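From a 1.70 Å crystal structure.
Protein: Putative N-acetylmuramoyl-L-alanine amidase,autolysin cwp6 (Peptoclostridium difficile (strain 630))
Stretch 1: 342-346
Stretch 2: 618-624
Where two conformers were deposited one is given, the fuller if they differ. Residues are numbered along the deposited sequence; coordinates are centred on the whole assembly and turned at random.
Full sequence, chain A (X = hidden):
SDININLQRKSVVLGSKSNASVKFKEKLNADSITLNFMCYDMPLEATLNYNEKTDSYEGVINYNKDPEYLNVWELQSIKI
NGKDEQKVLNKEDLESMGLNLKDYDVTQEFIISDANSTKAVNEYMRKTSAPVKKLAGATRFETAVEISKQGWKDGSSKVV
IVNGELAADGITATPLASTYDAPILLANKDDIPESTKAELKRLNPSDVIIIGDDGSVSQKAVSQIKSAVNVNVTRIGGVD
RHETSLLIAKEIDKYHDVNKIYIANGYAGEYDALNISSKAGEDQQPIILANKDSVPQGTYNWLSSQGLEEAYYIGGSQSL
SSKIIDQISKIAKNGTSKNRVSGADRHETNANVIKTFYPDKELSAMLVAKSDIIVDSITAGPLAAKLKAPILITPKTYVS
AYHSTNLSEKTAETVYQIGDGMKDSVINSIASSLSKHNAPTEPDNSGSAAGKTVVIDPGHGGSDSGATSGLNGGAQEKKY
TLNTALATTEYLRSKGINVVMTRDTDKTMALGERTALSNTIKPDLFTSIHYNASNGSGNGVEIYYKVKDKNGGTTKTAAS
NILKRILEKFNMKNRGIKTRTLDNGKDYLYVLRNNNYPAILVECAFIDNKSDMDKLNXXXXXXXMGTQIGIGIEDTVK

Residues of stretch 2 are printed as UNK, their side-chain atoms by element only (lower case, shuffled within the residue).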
# COMPACT_ATOMS: atom_id res chain seq x y z
N SER A 342 -7.00 -10.75 -2.54
CA SER A 342 -6.15 -11.40 -1.52
C SER A 342 -4.71 -11.39 -1.92
O SER A 342 -4.33 -10.59 -2.76
CB SER A 342 -6.62 -12.84 -1.29
OG SER A 342 -6.50 -13.55 -2.51
N GLY A 343 -3.88 -12.21 -1.28
CA GLY A 343 -2.46 -12.22 -1.60
C GLY A 343 -1.79 -13.27 -0.74
O GLY A 343 -2.30 -13.64 0.28
N ALA A 344 -0.61 -13.75 -1.18
CA ALA A 344 0.16 -14.76 -0.45
C ALA A 344 0.60 -14.23 0.90
O ALA A 344 0.78 -14.98 1.84
CB ALA A 344 1.40 -15.12 -1.28
N ASP A 345 0.80 -12.89 1.00
CA ASP A 345 1.18 -12.32 2.25
C ASP A 345 0.76 -10.80 2.32
O ASP A 345 0.09 -10.34 1.40
CB ASP A 345 2.68 -12.42 2.48
CG ASP A 345 3.58 -11.73 1.44
OD1 ASP A 345 3.16 -10.73 0.84
OD2 ASP A 345 4.71 -12.21 1.23
N ARG A 346 1.15 -10.08 3.39
CA ARG A 346 0.70 -8.67 3.57
C ARG A 346 1.17 -7.78 2.40
O ARG A 346 0.46 -6.83 2.07
CB ARG A 346 1.21 -8.13 4.95
CG ARG A 346 2.73 -7.95 4.96
CD ARG A 346 3.23 -7.56 6.35
NE ARG A 346 3.04 -8.65 7.27
CZ ARG A 346 3.52 -8.68 8.51
NH1 ARG A 346 4.22 -7.65 8.98
NH2 ARG A 346 3.28 -9.72 9.30
N UNK A 618 -2.22 -23.85 -3.00
CA UNK A 618 -2.63 -22.60 -2.36
C UNK A 618 -1.49 -21.59 -2.62
O UNK A 618 -0.36 -22.03 -2.89
o UNK A 618 -1.55 -23.09 -0.27
c UNK A 618 -2.83 -22.75 -0.84
c UNK A 618 -3.84 -23.85 -0.48
N UNK A 619 -1.74 -20.30 -2.51
CA UNK A 619 -0.73 -19.30 -2.80
C UNK A 619 0.35 -19.45 -1.74
O UNK A 619 1.51 -19.23 -2.01
c UNK A 619 -1.37 -17.88 -2.77
N UNK A 620 0.00 -19.82 -0.55
CA UNK A 620 0.99 -19.92 0.51
C UNK A 620 1.97 -21.09 0.25
O UNK A 620 3.18 -20.96 0.54
c UNK A 620 -0.38 -18.70 2.22
c UNK A 620 -1.76 -18.44 1.57
o UNK A 620 -2.36 -19.36 0.96
o UNK A 620 -2.24 -17.30 1.68
c UNK A 620 0.25 -20.05 1.85
N UNK A 621 1.51 -22.27 -0.26
CA UNK A 621 2.38 -23.38 -0.63
C UNK A 621 3.30 -22.99 -1.80
O UNK A 621 4.47 -23.37 -1.81
c UNK A 621 0.86 -25.19 0.22
c UNK A 621 1.51 -24.57 -1.02
c UNK A 621 -1.12 -26.61 0.88
c UNK A 621 -0.11 -26.26 -0.21
n UNK A 621 -1.74 -27.92 0.55
N UNK A 622 2.76 -22.23 -2.79
CA UNK A 622 3.62 -21.79 -3.89
C UNK A 622 4.66 -20.84 -3.33
O UNK A 622 5.81 -20.85 -3.74
c UNK A 622 2.77 -21.13 -5.00
c UNK A 622 3.70 -20.44 -6.04
c UNK A 622 1.91 -22.18 -5.67
N UNK A 623 4.23 -19.99 -2.36
CA UNK A 623 5.19 -19.08 -1.77
C UNK A 623 6.31 -19.93 -1.03
O UNK A 623 7.48 -19.58 -1.09
c UNK A 623 4.82 -16.21 0.81
c UNK A 623 5.48 -17.21 -0.14
n UNK A 623 5.94 -14.25 -0.32
c UNK A 623 5.74 -15.01 0.97
c UNK A 623 4.48 -18.15 -0.79
N UNK A 624 5.95 -21.04 -0.39
CA UNK A 624 6.97 -21.87 0.30
C UNK A 624 7.96 -22.44 -0.73
O UNK A 624 9.16 -22.47 -0.50
c UNK A 624 6.27 -22.99 1.05
c UNK A 624 7.28 -23.97 1.72
o UNK A 624 5.49 -22.35 2.06

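Position 618 carries three side-chain atoms, two carbons and an oxygen, with the first carbon bearing both the oxygen and the other carbon. A beta-branched side chain of this composition is threonine. Its side chain is out of reach of stretch 1. Thr618 occupies the N-cap position of the helix that follows: the backbone N of position 621 donates to Thr618 OG1 at 3.2 Å with an N-H...acceptor angle of 164°, which satisfies an amide that the first turn leaves without a main-chain acceptor.

Position 619 has one side-chain carbon and nothing beyond it, so it is alanine. Its CA-to-CB bond points toward stretch 1, and Ala619 CB lies 4.2 Å from Ala344 CB, an apolar contact. The CA atoms of Ala344 and Ala619 are 5.2 Å apart, the closest backbone register between the stretches.

Position 620 shows three carbons in a row, the third carrying two oxygens. That is a carboxylate at the end of a two-methylene chain, hence glutamate. The CA-to-CB bond runs sideways, but the end of the side chain comes nearer: Glu620 OE1 lies 3.8 Å from Ala344 O and 3.9 Å from Gly343 O. These oxygen-oxygen distances record proximity, not bonding. Two conformers were deposited, and the description applies to the one given.

Position 621 has four carbons in a row ending in nitrogen, an unbranched chain that identifies lysine. Lys621 has m, t, t, t rotamers, and its side chain is out of reach of stretch 1.

At position 622 one carbon carries two more, three in all and no heteroatom: valine. Val622 is buried, but its side chain makes no contact with stretch 1. Its backbone N donates to Thr618 O at 3.1 Å, an i to i-4 bond of the opening helical turn.

Position 623 repeats the pattern of four carbons ending in nitrogen, but here the CA-to-CB bond points toward stretch 1, and the terminal nitrogen lies 2.8 Å from Asp345 OD2. The residue is lysine; like Glu620 it was deposited in two conformers, and one is described. Chi1 to chi3 of Lys623 are t, and chi4 turns to p at 65°. Along the way Lys623 CD passes 4.2 Å from Ala344 CB.

Position 624 has two carbons and one oxygen, branched at the first carbon, and is therefore threonine. The side chain of Thr624 is out of reach of stretch 1, while its backbone N donates to Glu620 O at 2.9 Å.

The contact is small, burying 228 Å² summed over both sides. Ala344 contributes the largest covered area, 77 Å², and meets both Ala619 and the aliphatic part of Lys623. The salt bridge from Lys623 NZ to Asp345 OD2, 2.8 Å, supplies the charged pairing, although its hydrogen bond is weak. Residues 619 and 623 lie one helical turn apart, Lys623 N donating to Ala619 O at 2.8 Å, and the CA-to-CB bonds of both point toward stretch 1.

Stretch 2 618-624: TAEKVKT
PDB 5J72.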